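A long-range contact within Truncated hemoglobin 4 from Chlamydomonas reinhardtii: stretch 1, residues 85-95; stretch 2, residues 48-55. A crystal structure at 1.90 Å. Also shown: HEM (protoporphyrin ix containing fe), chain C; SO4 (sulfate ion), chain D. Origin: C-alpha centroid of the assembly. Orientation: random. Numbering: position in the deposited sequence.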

# COMPACT_ATOMS: atom_id res chain seq x y z
N LYS A 85 3.24 7.13 -5.82
CA LYS A 85 4.25 6.19 -6.31
C LYS A 85 4.00 4.79 -5.74
O LYS A 85 4.08 3.80 -6.47
CB LYS A 85 5.66 6.68 -5.95
CG LYS A 85 6.77 6.08 -6.82
CD LYS A 85 6.68 6.58 -8.29
CE LYS A 85 7.67 5.85 -9.19
NZ LYS A 85 9.08 6.15 -8.77
N VAL A 86 3.68 4.70 -4.44
CA VAL A 86 3.33 3.42 -3.83
C VAL A 86 2.11 2.83 -4.51
O VAL A 86 2.07 1.64 -4.83
CB VAL A 86 3.10 3.60 -2.31
CG1 VAL A 86 2.40 2.37 -1.71
CG2 VAL A 86 4.42 3.86 -1.58
N ALA A 87 1.10 3.67 -4.76
CA ALA A 87 -0.12 3.19 -5.41
C ALA A 87 0.15 2.72 -6.83
O ALA A 87 -0.38 1.69 -7.27
CB ALA A 87 -1.19 4.29 -5.39
N GLY A 88 1.00 3.45 -7.56
CA GLY A 88 1.37 3.00 -8.90
C GLY A 88 2.13 1.68 -8.89
O GLY A 88 1.87 0.80 -9.71
N HIS A 89 3.09 1.53 -7.97
CA HIS A 89 3.78 0.25 -7.87
C HIS A 89 2.81 -0.87 -7.55
O HIS A 89 2.98 -2.00 -8.03
CB HIS A 89 4.88 0.30 -6.81
CG HIS A 89 6.07 1.12 -7.21
ND1 HIS A 89 6.67 1.01 -8.45
CD2 HIS A 89 6.77 2.05 -6.53
CE1 HIS A 89 7.69 1.85 -8.51
NE2 HIS A 89 7.78 2.48 -7.35
N PHE A 90 1.78 -0.58 -6.75
CA PHE A 90 0.83 -1.63 -6.40
C PHE A 90 0.06 -2.11 -7.63
O PHE A 90 -0.03 -3.32 -7.88
CB PHE A 90 -0.14 -1.14 -5.32
CG PHE A 90 -1.12 -2.18 -4.89
CD1 PHE A 90 -0.70 -3.26 -4.11
CD2 PHE A 90 -2.43 -2.11 -5.27
CE1 PHE A 90 -1.59 -4.24 -3.71
CE2 PHE A 90 -3.34 -3.08 -4.87
CZ PHE A 90 -2.92 -4.14 -4.11
N VAL A 91 -0.49 -1.19 -8.42
CA VAL A 91 -1.26 -1.64 -9.58
C VAL A 91 -0.33 -2.25 -10.62
O VAL A 91 -0.70 -3.22 -11.28
CB VAL A 91 -2.11 -0.50 -10.17
CG1 VAL A 91 -3.06 0.04 -9.12
CG2 VAL A 91 -1.23 0.62 -10.70
N ASP A 92 0.90 -1.74 -10.75
CA ASP A 92 1.86 -2.40 -11.62
C ASP A 92 2.12 -3.83 -11.18
O ASP A 92 2.24 -4.73 -12.01
CB ASP A 92 3.18 -1.61 -11.65
CG ASP A 92 3.03 -0.24 -12.30
OD1 ASP A 92 1.93 0.08 -12.81
OD2 ASP A 92 4.02 0.52 -12.28
N SER A 93 2.21 -4.06 -9.86
CA SER A 93 2.39 -5.43 -9.37
C SER A 93 1.23 -6.31 -9.79
O SER A 93 1.44 -7.43 -10.26
CB SER A 93 2.53 -5.44 -7.85
OG SER A 93 3.59 -4.59 -7.45
N LEU A 94 0.00 -5.80 -9.66
CA LEU A 94 -1.16 -6.59 -10.05
C LEU A 94 -1.13 -6.93 -11.54
O LEU A 94 -1.42 -8.07 -11.93
CB LEU A 94 -2.44 -5.85 -9.69
CG LEU A 94 -2.73 -5.50 -8.24
CD1 LEU A 94 -4.02 -4.69 -8.15
CD2 LEU A 94 -2.83 -6.77 -7.41
N LYS A 95 -0.77 -5.96 -12.38
CA LYS A 95 -0.71 -6.21 -13.82
C LYS A 95 0.37 -7.24 -14.15
O LYS A 95 0.15 -8.12 -14.99
CB LYS A 95 -0.44 -4.90 -14.58
CG LYS A 95 -1.49 -3.84 -14.36
CD LYS A 95 -1.07 -2.53 -15.00
CE LYS A 95 -2.01 -1.39 -14.64
NZ LYS A 95 -1.50 -0.09 -15.16
CHA HEM C . 2.79 0.86 8.01
CHB HEM C . -0.89 0.13 4.97
CHC HEM C . 0.63 3.95 2.42
CHD HEM C . 4.96 3.43 4.48
C1A HEM C . 1.64 0.32 7.48
C2A HEM C . 0.83 -0.78 8.00
C3A HEM C . -0.17 -0.96 7.13
C4A HEM C . -0.05 -0.01 6.05
CMA HEM C . -1.33 -1.99 7.20
CAA HEM C . 1.07 -1.58 9.32
CBA HEM C . 2.42 -2.31 9.31
CGA HEM C . 2.58 -3.26 10.48
O1A HEM C . 2.55 -2.81 11.67
O2A HEM C . 2.75 -4.48 10.20
C1B HEM C . -0.87 1.19 4.09
C2B HEM C . -1.96 1.63 3.23
C3B HEM C . -1.52 2.69 2.54
C4B HEM C . -0.15 2.94 2.92
CMB HEM C . -3.37 0.99 3.16
CAB HEM C . -2.25 3.55 1.48
CBB HEM C . -3.28 3.12 0.75
C1C HEM C . 1.97 4.09 2.68
C2C HEM C . 2.88 4.93 1.97
C3C HEM C . 4.09 4.78 2.51
C4C HEM C . 3.97 3.84 3.61
CMC HEM C . 2.50 5.81 0.77
CAC HEM C . 5.36 5.50 2.01
CBC HEM C . 6.55 4.88 2.03
C1D HEM C . 4.73 2.75 5.67
C2D HEM C . 5.68 2.53 6.73
C3D HEM C . 5.09 1.82 7.69
C4D HEM C . 3.73 1.57 7.28
CMD HEM C . 7.14 3.02 6.71
CAD HEM C . 5.70 1.30 9.02
CBD HEM C . 5.75 2.42 10.06
CGD HEM C . 6.40 1.86 11.30
O1D HEM C . 6.13 0.68 11.65
O2D HEM C . 7.19 2.59 11.94
NA HEM C . 1.08 0.74 6.30
NB HEM C . 0.22 2.02 3.87
NC HEM C . 2.66 3.45 3.68
ND HEM C . 3.53 2.16 6.04
FE HEM C . 1.88 2.08 4.95
S SO4 D . -7.80 -7.16 9.45
O1 SO4 D . -8.75 -7.88 8.61
O2 SO4 D . -7.67 -7.86 10.73
O3 SO4 D . -8.29 -5.81 9.72
O4 SO4 D . -6.50 -7.12 8.76
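Stretch 2 (48-55) RFLAYAFG

Residues 48-53 form the last turns of a helix that begins earlier in the chain, and they cross the helix of 85-95 steeply: the N-to-C directions differ by 79° (signed crossing angle -79°), and the axes approach no closer than 12.1 Å. The nearest CA atoms, those of Phe 90 and Leu 50, are still 8.3 Å apart, so side chains must span the gap. No hydrogen bond crosses it; the 300 Å² buried is covered by apolar contacts.

Phe 90 contributes most, with 94 Å² covered. Its CA-to-CB bond points toward stretch 2, and chi1 of -178° (t) extends the ring in among four residues. Phe 49 CE1 lies over one ring face, 3.6 Å from Phe 90 CG, while Leu 50 CD1 meets the edge, 3.5 Å from Phe 90 CZ. Ala 53 CB comes to 3.6 Å from Phe 90 CE2, its small side chain lying close to the ring.

The CA-to-CB bond of Phe 49 also points toward stretch 1, and its chi1 is t (-174°). Its ring and that of Phe 90 have centroids 5.0 Å apart and planes at 53°, an oblique pairing. The Phe 49 ring also touches Val 86, with Phe 49 CE2 3.8 Å from Val 86 CG1, and reaches the heme, where Phe 49 CD2 is 3.4 Å from HEM C2B.

Leu 50 starts sideways, but chi1 t and chi2 p (172°, 61°) place CD1 against Phe 90 and 4.3 Å from Leu 94 CD2. Phe 54 likewise starts sideways. At phi/psi -112/24 it is the first residue to leave helical geometry, yet its m rotamer (chi1 -70°) carries the ring back to the contact: its edge meets Leu 94, with Phe 54 CZ 3.8 Å from Leu 94 CD1. Gly 55 follows with positive phi (61°), a conformation that favours glycine.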

# COMPACT_ATOMS: atom_id res chain seq x y z
N ARG A 48 -1.44 -6.70 4.41
CA ARG A 48 -2.66 -6.00 4.82
C ARG A 48 -3.05 -4.93 3.80
O ARG A 48 -4.24 -4.71 3.56
CB ARG A 48 -2.46 -5.39 6.21
CG ARG A 48 -3.77 -5.17 6.96
CD ARG A 48 -3.56 -4.76 8.40
NE ARG A 48 -4.82 -4.84 9.13
CZ ARG A 48 -5.03 -4.32 10.34
NH1 ARG A 48 -4.05 -3.67 10.97
NH2 ARG A 48 -6.21 -4.45 10.91
N PHE A 49 -2.05 -4.28 3.19
CA PHE A 49 -2.30 -3.32 2.11
C PHE A 49 -3.05 -4.00 0.97
O PHE A 49 -4.08 -3.49 0.49
CB PHE A 49 -0.96 -2.75 1.62
CG PHE A 49 -1.05 -1.63 0.61
CD1 PHE A 49 -1.56 -1.85 -0.67
CD2 PHE A 49 -0.54 -0.38 0.90
CE1 PHE A 49 -1.62 -0.82 -1.61
CE2 PHE A 49 -0.59 0.66 -0.03
CZ PHE A 49 -1.14 0.43 -1.29
N LEU A 50 -2.56 -5.16 0.54
CA LEU A 50 -3.21 -5.91 -0.53
C LEU A 50 -4.61 -6.34 -0.13
O LEU A 50 -5.56 -6.21 -0.91
CB LEU A 50 -2.34 -7.12 -0.89
CG LEU A 50 -2.91 -8.15 -1.86
CD1 LEU A 50 -3.20 -7.51 -3.21
CD2 LEU A 50 -1.91 -9.28 -2.02
N ALA A 51 -4.77 -6.85 1.10
CA ALA A 51 -6.09 -7.24 1.56
C ALA A 51 -7.04 -6.04 1.59
O ALA A 51 -8.20 -6.15 1.16
CB ALA A 51 -5.98 -7.89 2.95
N TYR A 52 -6.56 -4.89 2.06
CA TYR A 52 -7.38 -3.68 2.13
C TYR A 52 -7.83 -3.23 0.74
O TYR A 52 -9.00 -2.89 0.54
CB TYR A 52 -6.61 -2.56 2.83
CG TYR A 52 -7.43 -1.31 3.02
CD1 TYR A 52 -8.39 -1.23 4.03
CD2 TYR A 52 -7.26 -0.20 2.20
CE1 TYR A 52 -9.16 -0.09 4.20
CE2 TYR A 52 -8.02 0.95 2.37
CZ TYR A 52 -8.96 1.00 3.37
OH TYR A 52 -9.71 2.13 3.54
N ALA A 53 -6.92 -3.24 -0.23
CA ALA A 53 -7.28 -2.83 -1.58
C ALA A 53 -8.45 -3.65 -2.13
O ALA A 53 -9.22 -3.16 -2.96
CB ALA A 53 -6.06 -2.94 -2.51
N PHE A 54 -8.61 -4.89 -1.67
CA PHE A 54 -9.68 -5.76 -2.16
C PHE A 54 -10.75 -6.03 -1.12
O PHE A 54 -11.46 -7.03 -1.22
CB PHE A 54 -9.08 -7.05 -2.69
CG PHE A 54 -8.31 -6.85 -3.95
CD1 PHE A 54 -8.97 -6.55 -5.12
CD2 PHE A 54 -6.92 -6.88 -3.94
CE1 PHE A 54 -8.28 -6.32 -6.28
CE2 PHE A 54 -6.21 -6.65 -5.11
CZ PHE A 54 -6.90 -6.37 -6.28
N GLY A 55 -10.89 -5.15 -0.13
CA GLY A 55 -11.96 -5.26 0.85
C GLY A 55 -11.93 -6.53 1.67
O GLY A 55 -12.99 -6.98 2.12